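Local coordinates for putative dehydrogenase (PDB 6UUG), which oxidises methanesulfinate as the monooxygenase component MsuC of a two-component flavin-dependent system in bacterial sulfur assimilation, at residues Val98-Phe106 / Ile211-Gly219; Met259-Glu270 / Leu376-Thr387. One frame throughout, in Å; residues are numbered along the deposited sequence.

Interaction 1 (Val98-Phe106 / Ile211-Gly219); sequences VDSSIAHVF and IGQRQTDSG
The imidazole of His104 and the side-chain amide of Gln213 meet edge to edge, their planes only 23° apart. Gln213 NE2 lies in the ring plane of His104 and donates a hydrogen bond to His104 ND1 at 3.0 Å. Thr216 CG2 approaches the same ring obliquely and sits 3.6 Å from His104 CB. The other end of the amide is held too. Ser100 OG donates to Gln213 OE1 at 2.6 Å, in the carbonyl plane. A weak second bond runs from Gln213 NE2 to Ser100 O. The amide is thus gripped at both ends, which fixes its flip. The Gln213 chain bends at CG (chi2 -56°), and this turns the amide back to the helix. In the acyl-CoA dehydrogenase fold of this protein, the contact sets the first turns of helix 100-119 against the loop that leads into strand 221-228. Gln213 to Thr216 form a type I beta turn there. Ser101 OG accepts from Gln215 N at 3.1 Å. Asp99 is the N-cap, its OD1 accepting from Ile102 N. One water donates to both Asp99 OD1 and Gln215 OE1. Arg50 forms a salt bridge with Asp99 and a hydrogen bond with Gln215. Val105 CG1 packs on Thr216 CA at 3.8 Å.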
loop_
_atom_site.group_PDB
_atom_site.type_symbol
_atom_site.label_atom_id
_atom_site.label_comp_id
_atom_site.label_asym_id
_atom_site.label_seq_id
_atom_site.Cartn_x
_atom_site.Cartn_y
_atom_site.Cartn_z
ATOM N N VAL A 98 -3.933 10.467 -25.178
ATOM C CA VAL A 98 -2.807 10.921 -25.991
ATOM C C VAL A 98 -2.378 12.336 -25.610
ATOM O O VAL A 98 -1.203 12.694 -25.758
ATOM C CB VAL A 98 -3.136 10.853 -27.499
ATOM C CG1 VAL A 98 -3.440 9.426 -27.922
ATOM C CG2 VAL A 98 -4.297 11.761 -27.842
ATOM N N ASP A 99 -3.313 13.153 -25.119
ATOM C CA ASP A 99 -3.032 14.581 -24.957
ATOM C C ASP A 99 -3.996 15.152 -23.910
ATOM O O ASP A 99 -5.086 15.616 -24.251
ATOM C CB ASP A 99 -3.171 15.292 -26.291
ATOM C CG ASP A 99 -2.726 16.741 -26.242
ATOM O OD1 ASP A 99 -2.554 17.308 -25.132
ATOM O OD2 ASP A 99 -2.544 17.314 -27.345
ATOM N N SER A 100 -3.576 15.120 -22.649
ATOM C CA SER A 100 -4.489 15.528 -21.590
ATOM C C SER A 100 -4.721 17.030 -21.575
ATOM O O SER A 100 -5.732 17.467 -21.024
ATOM C CB SER A 100 -3.970 15.068 -20.230
ATOM O OG SER A 100 -2.724 15.661 -19.958
ATOM N N SER A 101 -3.802 17.829 -22.136
ATOM C CA SER A 101 -4.051 19.269 -22.252
ATOM C C SER A 101 -5.183 19.555 -23.225
ATOM O O SER A 101 -6.053 20.395 -22.956
ATOM C CB SER A 101 -2.788 19.998 -22.705
ATOM O OG SER A 101 -1.858 20.038 -21.649
ATOM N N ILE A 102 -5.173 18.885 -24.369
ATOM C CA ILE A 102 -6.284 19.016 -25.306
ATOM C C ILE A 102 -7.561 18.468 -24.682
ATOM O O ILE A 102 -8.642 19.058 -24.818
ATOM C CB ILE A 102 -5.927 18.315 -26.631
ATOM C CG1 ILE A 102 -4.995 19.219 -27.439
ATOM C CG2 ILE A 102 -7.169 17.981 -27.445
ATOM C CD1 ILE A 102 -5.662 20.514 -27.894
ATOM N N ALA A 103 -7.458 17.341 -23.966
ATOM C CA ALA A 103 -8.646 16.801 -23.311
ATOM C C ALA A 103 -9.223 17.806 -22.327
ATOM O O ALA A 103 -10.447 17.959 -22.230
ATOM C CB ALA A 103 -8.311 15.490 -22.602
ATOM N N HIS A 104 -8.350 18.508 -21.600
ATOM C CA HIS A 104 -8.777 19.475 -20.589
ATOM C C HIS A 104 -9.515 20.656 -21.206
ATOM O O HIS A 104 -10.598 21.029 -20.747
ATOM C CB HIS A 104 -7.546 19.951 -19.818
ATOM C CG HIS A 104 -7.842 20.740 -18.579
ATOM N ND1 HIS A 104 -6.966 20.777 -17.515
ATOM C CD2 HIS A 104 -8.884 21.533 -18.234
ATOM C CE1 HIS A 104 -7.457 21.556 -16.567
ATOM N NE2 HIS A 104 -8.618 22.030 -16.979
ATOM N N VAL A 105 -8.931 21.285 -22.227
ATOM C CA VAL A 105 -9.602 22.451 -22.792
ATOM C C VAL A 105 -10.856 22.040 -23.542
ATOM O O VAL A 105 -11.823 22.798 -23.575
ATOM C CB VAL A 105 -8.655 23.264 -23.691
ATOM C CG1 VAL A 105 -7.603 23.946 -22.822
ATOM C CG2 VAL A 105 -8.039 22.391 -24.758
ATOM N N PHE A 106 -10.867 20.848 -24.149
ATOM C CA PHE A 106 -12.086 20.360 -24.802
ATOM C C PHE A 106 -13.185 20.105 -23.775
ATOM O O PHE A 106 -14.328 20.559 -23.941
ATOM C CB PHE A 106 -11.778 19.092 -25.605
ATOM C CG PHE A 106 -12.977 18.503 -26.298
ATOM C CD1 PHE A 106 -13.434 19.044 -27.491
ATOM C CD2 PHE A 106 -13.645 17.413 -25.761
ATOM C CE1 PHE A 106 -14.533 18.510 -28.140
ATOM C CE2 PHE A 106 -14.756 16.870 -26.407
ATOM C CZ PHE A 106 -15.199 17.423 -27.603
ATOM N N ILE A 211 4.353 22.008 -14.492
ATOM C CA ILE A 211 5.067 20.775 -14.839
ATOM C C ILE A 211 4.177 19.832 -15.639
ATOM O O ILE A 211 4.682 18.985 -16.388
ATOM C CB ILE A 211 5.634 20.068 -13.591
ATOM C CG1 ILE A 211 4.500 19.648 -12.649
ATOM C CG2 ILE A 211 6.686 20.952 -12.910
ATOM C CD1 ILE A 211 4.773 18.368 -11.872
ATOM N N GLY A 212 2.849 19.950 -15.493
ATOM C CA GLY A 212 1.918 19.171 -16.279
ATOM C C GLY A 212 0.839 20.068 -16.862
ATOM O O GLY A 212 0.764 21.262 -16.556
ATOM N N GLN A 213 -0.009 19.466 -17.704
ATOM C CA GLN A 213 -1.086 20.200 -18.378
ATOM C C GLN A 213 -0.549 21.429 -19.107
ATOM O O GLN A 213 -1.128 22.518 -19.041
ATOM C CB GLN A 213 -2.179 20.605 -17.385
ATOM C CG GLN A 213 -2.908 19.437 -16.756
ATOM C CD GLN A 213 -3.524 18.506 -17.786
ATOM O OE1 GLN A 213 -2.870 17.584 -18.270
ATOM N NE2 GLN A 213 -4.791 18.746 -18.128
ATOM N N ARG A 214 0.563 21.251 -19.820
ATOM C CA ARG A 214 1.366 22.384 -20.271
ATOM C C ARG A 214 0.786 23.110 -21.480
ATOM O O ARG A 214 1.393 24.086 -21.936
ATOM C CB ARG A 214 2.793 21.919 -20.574
ATOM C CG ARG A 214 3.538 21.485 -19.311
ATOM C CD ARG A 214 4.980 21.050 -19.571
ATOM N NE ARG A 214 5.691 21.932 -20.495
ATOM C CZ ARG A 214 6.172 23.137 -20.187
ATOM N NH1 ARG A 214 6.012 23.640 -18.967
ATOM N NH2 ARG A 214 6.808 23.851 -21.111
ATOM N N GLN A 215 -0.365 22.681 -22.006
ATOM C CA GLN A 215 -0.973 23.361 -23.147
ATOM C C GLN A 215 -2.438 23.701 -22.884
ATOM O O GLN A 215 -3.229 23.811 -23.824
ATOM C CB GLN A 215 -0.828 22.530 -24.424
ATOM C CG GLN A 215 0.622 22.431 -24.927
ATOM C CD GLN A 215 0.726 21.969 -26.375
ATOM O OE1 GLN A 215 0.186 20.923 -26.752
ATOM N NE2 GLN A 215 1.414 22.760 -27.203
ATOM N N THR A 216 -2.808 23.898 -21.616
ATOM C CA THR A 216 -4.157 24.320 -21.245
ATOM C C THR A 216 -4.296 25.832 -21.072
ATOM O O THR A 216 -5.401 26.302 -20.780
ATOM C CB THR A 216 -4.600 23.623 -19.950
ATOM O OG1 THR A 216 -3.679 23.937 -18.890
ATOM C CG2 THR A 216 -4.649 22.116 -20.151
ATOM N N ASP A 217 -3.213 26.602 -21.230
ATOM C CA ASP A 217 -3.264 28.068 -21.142
ATOM C C ASP A 217 -3.855 28.545 -19.815
ATOM O O ASP A 217 -4.560 29.554 -19.766
ATOM C CB ASP A 217 -4.058 28.671 -22.312
ATOM C CG ASP A 217 -3.467 28.331 -23.668
ATOM O OD1 ASP A 217 -2.232 28.455 -23.831
ATOM O OD2 ASP A 217 -4.243 27.941 -24.574
ATOM N N SER A 218 -3.569 27.833 -18.722
ATOM C CA SER A 218 -4.230 28.136 -17.452
ATOM C C SER A 218 -3.566 29.305 -16.725
ATOM O O SER A 218 -3.510 29.318 -15.489
ATOM C CB SER A 218 -4.260 26.900 -16.538
ATOM O OG SER A 218 -5.079 25.862 -17.060
ATOM N N GLY A 219 -3.080 30.295 -17.475
ATOM C CA GLY A 219 -2.376 31.429 -16.906
ATOM C C GLY A 219 -3.261 32.504 -16.307
ATOM O O GLY A 219 -4.305 32.203 -15.722
HETATM O O HOH W 1 -0.303 18.741 -25.057
#

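Interaction 2 (Met259-Glu270 / Leu376-Thr387); sequences MFLGIAEGAFEE and LDRHWRNLRTQT
Two antiparallel helices of the C-terminal acyl-CoA dehydrogenase region pack here; the axes of segments 259-270 and 378-386 approach to 9.6 Å, at 166° between their N-to-C directions. His379 is a knob in a hole formed by Ile263, Gly266, Ala267 and Glu270. Ala267 CB makes a CH-pi contact over one face of the His379 ring, 4.0 Å from its centroid. Arg378 CG lies over the opposite face. At the edge, His379 NE2 donates to Glu270 OE1 at 2.7 Å, nearly straight and in the ring plane. Carboxylate and ring are turned 78° against each other. With CG anti to the backbone N (chi1 -173°) and an extended chain, Glu270 reaches across to this edge. Arg378 NH2 forms a salt bridge to Glu270 OE1 at 3.1 Å, with weak hydrogen bonds from NH1 and NH2; NH1 also binds Arg375 O. Replacing His379 by an alanine would probably open a gap over Ala267 and leave Glu270 with the Arg378 salt bridge and its weak hydrogen bonds as its remaining polar partners across this contact. At the other end, Leu383 CD1 touches Phe260 CD1 at 3.4 Å. Thr387 CG2 lies over one face of the Phe260 ring, and Gln386 O is at its edge. Midway along the pair, Ile263 CG2 packs on His379 O at 3.6 Å. Such antiparallel helix pairing is typical of the C-terminal helical bundle of the acyl-CoA dehydrogenase fold.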
loop_
_atom_site.group_PDB
_atom_site.type_symbol
_atom_site.label_atom_id
_atom_site.label_comp_id
_atom_site.label_asym_id
_atom_site.label_seq_id
_atom_site.Cartn_x
_atom_site.Cartn_y
_atom_site.Cartn_z
ATOM N N MET A 259 -10.762 12.452 -17.584
ATOM C CA MET A 259 -9.379 12.770 -17.947
ATOM C C MET A 259 -8.402 11.847 -17.232
ATOM O O MET A 259 -7.447 11.335 -17.839
ATOM C CB MET A 259 -9.047 14.229 -17.600
ATOM C CG MET A 259 -9.697 15.293 -18.459
ATOM S SD MET A 259 -9.510 16.954 -17.734
ATOM C CE MET A 259 -7.749 17.011 -17.430
ATOM N N PHE A 260 -8.594 11.672 -15.916
ATOM C CA PHE A 260 -7.701 10.833 -15.125
ATOM C C PHE A 260 -7.668 9.406 -15.657
ATOM O O PHE A 260 -6.600 8.791 -15.758
ATOM C CB PHE A 260 -8.141 10.813 -13.653
ATOM C CG PHE A 260 -8.099 12.158 -12.945
ATOM C CD1 PHE A 260 -7.555 13.284 -13.538
ATOM C CD2 PHE A 260 -8.628 12.273 -11.656
ATOM C CE1 PHE A 260 -7.531 14.524 -12.854
ATOM C CE2 PHE A 260 -8.609 13.499 -10.983
ATOM C CZ PHE A 260 -8.057 14.614 -11.587
ATOM N N LEU A 261 -8.843 8.844 -15.948
ATOM C CA LEU A 261 -8.887 7.496 -16.499
ATOM C C LEU A 261 -8.189 7.438 -17.853
ATOM O O LEU A 261 -7.378 6.539 -18.101
ATOM C CB LEU A 261 -10.337 7.012 -16.612
ATOM C CG LEU A 261 -10.570 5.724 -17.408
ATOM C CD1 LEU A 261 -9.820 4.543 -16.826
ATOM C CD2 LEU A 261 -12.085 5.437 -17.398
ATOM N N GLY A 262 -8.476 8.406 -18.730
ATOM C CA GLY A 262 -7.817 8.445 -20.032
ATOM C C GLY A 262 -6.300 8.498 -19.932
ATOM O O GLY A 262 -5.595 7.803 -20.663
ATOM N N ILE A 263 -5.779 9.312 -19.017
ATOM C CA ILE A 263 -4.324 9.397 -18.848
ATOM C C ILE A 263 -3.746 8.035 -18.458
ATOM O O ILE A 263 -2.756 7.568 -19.040
ATOM C CB ILE A 263 -3.969 10.469 -17.804
ATOM C CG1 ILE A 263 -4.269 11.878 -18.322
ATOM C CG2 ILE A 263 -2.502 10.344 -17.415
ATOM C CD1 ILE A 263 -4.278 12.931 -17.204
ATOM N N ALA A 264 -4.355 7.380 -17.462
ATOM C CA ALA A 264 -3.895 6.059 -17.035
ATOM C C ALA A 264 -3.986 5.033 -18.165
ATOM O O ALA A 264 -3.087 4.198 -18.324
ATOM C CB ALA A 264 -4.699 5.602 -15.815
ATOM N N GLU A 265 -5.066 5.080 -18.963
ATOM C CA GLU A 265 -5.208 4.139 -20.075
ATOM C C GLU A 265 -4.155 4.393 -21.148
ATOM O O GLU A 265 -3.605 3.448 -21.733
ATOM C CB GLU A 265 -6.621 4.245 -20.675
ATOM C CG GLU A 265 -7.712 3.674 -19.782
ATOM C CD GLU A 265 -9.094 3.739 -20.409
ATOM O OE1 GLU A 265 -9.464 4.795 -20.958
ATOM O OE2 GLU A 265 -9.813 2.716 -20.325
ATOM N N GLY A 266 -3.841 5.659 -21.412
ATOM C CA GLY A 266 -2.834 5.949 -22.421
ATOM C C GLY A 266 -1.447 5.561 -21.952
ATOM O O GLY A 266 -0.652 4.992 -22.714
ATOM N N ALA A 267 -1.152 5.825 -20.678
ATOM C CA ALA A 267 0.115 5.395 -20.092
ATOM C C ALA A 267 0.261 3.884 -20.166
ATOM O O ALA A 267 1.320 3.361 -20.541
ATOM C CB ALA A 267 0.204 5.865 -18.638
ATOM N N PHE A 268 -0.803 3.162 -19.799
ATOM C CA PHE A 268 -0.791 1.709 -19.858
ATOM C C PHE A 268 -0.512 1.219 -21.273
ATOM O O PHE A 268 0.324 0.335 -21.479
ATOM C CB PHE A 268 -2.138 1.172 -19.362
ATOM C CG PHE A 268 -2.357 -0.292 -19.619
ATOM C CD1 PHE A 268 -1.933 -1.244 -18.702
ATOM C CD2 PHE A 268 -3.053 -0.714 -20.751
ATOM C CE1 PHE A 268 -2.152 -2.614 -18.927
ATOM C CE2 PHE A 268 -3.288 -2.075 -20.979
ATOM C CZ PHE A 268 -2.833 -3.023 -20.066
ATOM N N GLU A 269 -1.216 1.777 -22.260
ATOM C CA GLU A 269 -1.007 1.310 -23.629
ATOM C C GLU A 269 0.400 1.636 -24.116
ATOM O O GLU A 269 1.020 0.831 -24.821
ATOM C CB GLU A 269 -2.059 1.899 -24.561
ATOM C CG GLU A 269 -1.959 1.366 -25.999
ATOM C CD GLU A 269 -1.944 -0.164 -26.093
ATOM O OE1 GLU A 269 -2.600 -0.854 -25.277
ATOM O OE2 GLU A 269 -1.267 -0.682 -27.003
ATOM N N GLU A 270 0.931 2.802 -23.751
ATOM C CA GLU A 270 2.285 3.133 -24.185
ATOM C C GLU A 270 3.302 2.194 -23.547
ATOM O O GLU A 270 4.263 1.770 -24.202
ATOM C CB GLU A 270 2.605 4.597 -23.862
ATOM C CG GLU A 270 3.940 5.076 -24.444
ATOM C CD GLU A 270 4.104 6.597 -24.441
ATOM O OE1 GLU A 270 3.394 7.282 -23.686
ATOM O OE2 GLU A 270 4.951 7.108 -25.201
ATOM N N LEU A 376 8.060 9.679 -21.324
ATOM C CA LEU A 376 7.092 8.730 -20.785
ATOM C C LEU A 376 6.569 9.163 -19.418
ATOM O O LEU A 376 5.483 8.727 -19.014
ATOM C CB LEU A 376 7.730 7.340 -20.719
ATOM C CG LEU A 376 6.885 6.122 -20.367
ATOM C CD1 LEU A 376 5.689 5.963 -21.306
ATOM C CD2 LEU A 376 7.774 4.890 -20.401
ATOM N N ASP A 377 7.299 10.041 -18.720
ATOM C CA ASP A 377 6.849 10.608 -17.454
ATOM C C ASP A 377 5.754 11.647 -17.614
ATOM O O ASP A 377 5.219 12.103 -16.598
ATOM C CB ASP A 377 8.032 11.258 -16.715
ATOM C CG ASP A 377 8.606 12.453 -17.470
ATOM O OD1 ASP A 377 8.754 12.346 -18.704
ATOM O OD2 ASP A 377 8.899 13.510 -16.844
ATOM N N ARG A 378 5.418 12.054 -18.846
ATOM C CA ARG A 378 4.410 13.101 -19.013
ATOM C C ARG A 378 3.050 12.669 -18.462
ATOM O O ARG A 378 2.319 13.497 -17.904
ATOM C CB ARG A 378 4.304 13.515 -20.492
ATOM C CG ARG A 378 3.592 12.527 -21.427
ATOM C CD ARG A 378 3.795 12.901 -22.903
ATOM N NE ARG A 378 3.057 12.003 -23.796
ATOM C CZ ARG A 378 3.451 10.766 -24.085
ATOM N NH1 ARG A 378 4.577 10.282 -23.565
ATOM N NH2 ARG A 378 2.725 10.004 -24.895
ATOM N N HIS A 379 2.708 11.383 -18.574
ATOM C CA HIS A 379 1.449 10.915 -17.999
ATOM C C HIS A 379 1.441 11.126 -16.493
ATOM O O HIS A 379 0.497 11.697 -15.945
ATOM C CB HIS A 379 1.221 9.438 -18.317
ATOM C CG HIS A 379 1.353 9.100 -19.772
ATOM N ND1 HIS A 379 0.447 9.525 -20.719
ATOM C CD2 HIS A 379 2.272 8.356 -20.433
ATOM C CE1 HIS A 379 0.810 9.068 -21.906
ATOM N NE2 HIS A 379 1.916 8.359 -21.761
ATOM N N TRP A 380 2.498 10.679 -15.803
ATOM C CA TRP A 380 2.566 10.903 -14.359
ATOM C C TRP A 380 2.509 12.397 -14.035
ATOM O O TRP A 380 1.764 12.818 -13.143
ATOM C CB TRP A 380 3.839 10.264 -13.768
ATOM C CG TRP A 380 3.887 10.330 -12.239
ATOM C CD1 TRP A 380 3.413 9.395 -11.350
ATOM C CD2 TRP A 380 4.425 11.399 -11.443
ATOM N NE1 TRP A 380 3.625 9.826 -10.049
ATOM C CE2 TRP A 380 4.239 11.051 -10.082
ATOM C CE3 TRP A 380 5.050 12.613 -11.748
ATOM C CZ2 TRP A 380 4.679 11.873 -9.025
ATOM C CZ3 TRP A 380 5.491 13.433 -10.689
ATOM C CH2 TRP A 380 5.273 13.062 -9.350
ATOM N N ARG A 381 3.292 13.224 -14.748
ATOM C CA ARG A 381 3.311 14.657 -14.429
ATOM C C ARG A 381 1.944 15.298 -14.627
ATOM O O ARG A 381 1.522 16.152 -13.834
ATOM C CB ARG A 381 4.334 15.395 -15.293
ATOM C CG ARG A 381 5.760 15.171 -14.880
ATOM C CD ARG A 381 6.669 16.097 -15.678
ATOM N NE ARG A 381 6.952 15.587 -17.016
ATOM C CZ ARG A 381 6.434 16.057 -18.149
ATOM N NH1 ARG A 381 5.565 17.066 -18.147
ATOM N NH2 ARG A 381 6.797 15.511 -19.304
ATOM N N ASN A 382 1.266 14.938 -15.715
ATOM C CA ASN A 382 -0.058 15.493 -15.978
ATOM C C ASN A 382 -1.039 15.092 -14.886
ATOM O O ASN A 382 -1.806 15.920 -14.380
ATOM C CB ASN A 382 -0.551 15.012 -17.347
ATOM C CG ASN A 382 0.199 15.658 -18.497
ATOM O OD1 ASN A 382 0.804 16.716 -18.333
ATOM N ND2 ASN A 382 0.153 15.028 -19.670
ATOM N N LEU A 383 -1.047 13.815 -14.528
ATOM C CA LEU A 383 -1.988 13.362 -13.515
ATOM C C LEU A 383 -1.601 13.886 -12.141
ATOM O O LEU A 383 -2.467 14.255 -11.348
ATOM C CB LEU A 383 -2.060 11.834 -13.524
ATOM C CG LEU A 383 -3.170 11.165 -12.729
ATOM C CD1 LEU A 383 -4.521 11.711 -13.146
ATOM C CD2 LEU A 383 -3.098 9.657 -12.974
ATOM N N ARG A 384 -0.301 13.949 -11.839
ATOM C CA ARG A 384 0.109 14.501 -10.548
ATOM C C ARG A 384 -0.377 15.931 -10.376
ATOM O O ARG A 384 -0.795 16.321 -9.278
ATOM C CB ARG A 384 1.640 14.461 -10.404
ATOM C CG ARG A 384 2.207 15.133 -9.127
ATOM C CD ARG A 384 1.933 14.316 -7.865
ATOM N NE ARG A 384 0.517 14.398 -7.477
ATOM C CZ ARG A 384 -0.038 13.775 -6.445
ATOM N NH1 ARG A 384 -1.363 13.874 -6.243
ATOM N NH2 ARG A 384 0.704 13.038 -5.621
ATOM N N THR A 385 -0.278 16.739 -11.433
ATOM C CA THR A 385 -0.686 18.139 -11.364
ATOM C C THR A 385 -2.193 18.257 -11.162
ATOM O O THR A 385 -2.670 19.029 -10.318
ATOM C CB THR A 385 -0.272 18.868 -12.654
ATOM O OG1 THR A 385 1.142 18.750 -12.853
ATOM C CG2 THR A 385 -0.645 20.336 -12.579
ATOM N N GLN A 386 -2.958 17.500 -11.930
ATOM C CA GLN A 386 -4.403 17.716 -11.946
ATOM C C GLN A 386 -5.125 17.077 -10.768
ATOM O O GLN A 386 -6.277 17.437 -10.498
ATOM C CB GLN A 386 -4.995 17.191 -13.246
ATOM C CG GLN A 386 -4.890 18.174 -14.397
ATOM C CD GLN A 386 -5.357 19.595 -14.022
ATOM O OE1 GLN A 386 -4.679 20.583 -14.313
ATOM N NE2 GLN A 386 -6.510 19.691 -13.370
ATOM N N THR A 387 -4.498 16.138 -10.067
ATOM C CA THR A 387 -5.144 15.535 -8.908
ATOM C C THR A 387 -5.025 16.387 -7.649
ATOM O O THR A 387 -5.615 16.017 -6.630
ATOM C CB THR A 387 -4.568 14.144 -8.621
ATOM O OG1 THR A 387 -3.144 14.235 -8.540
ATOM C CG2 THR A 387 -4.942 13.138 -9.704
#

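Overall arrangement
The centres of interactions 1 and 2 lie about 12 Å apart, and the two contacts touch directly. Segment 211-219 lies against the side of helix 378-386: Gln213 N is 2.9 Å from Asn382 OD1, and Ile211 O is 2.7 Å from Arg381 NH1, both probable hydrogen bonds. Gln213 turns its amide to helix 100-119, while its backbone N and CG meet helix 378-386. Met259 and Gln386 of interaction 2 both pack on His104 and Gln213, and Ile263 touches Ser100. Arg381 also forms a salt bridge with Asp51. Trp380 stacks on Trp380 of the second subunit, and Ile211 packs on Asp377 of that subunit, placing both contacts beside a subunit interface.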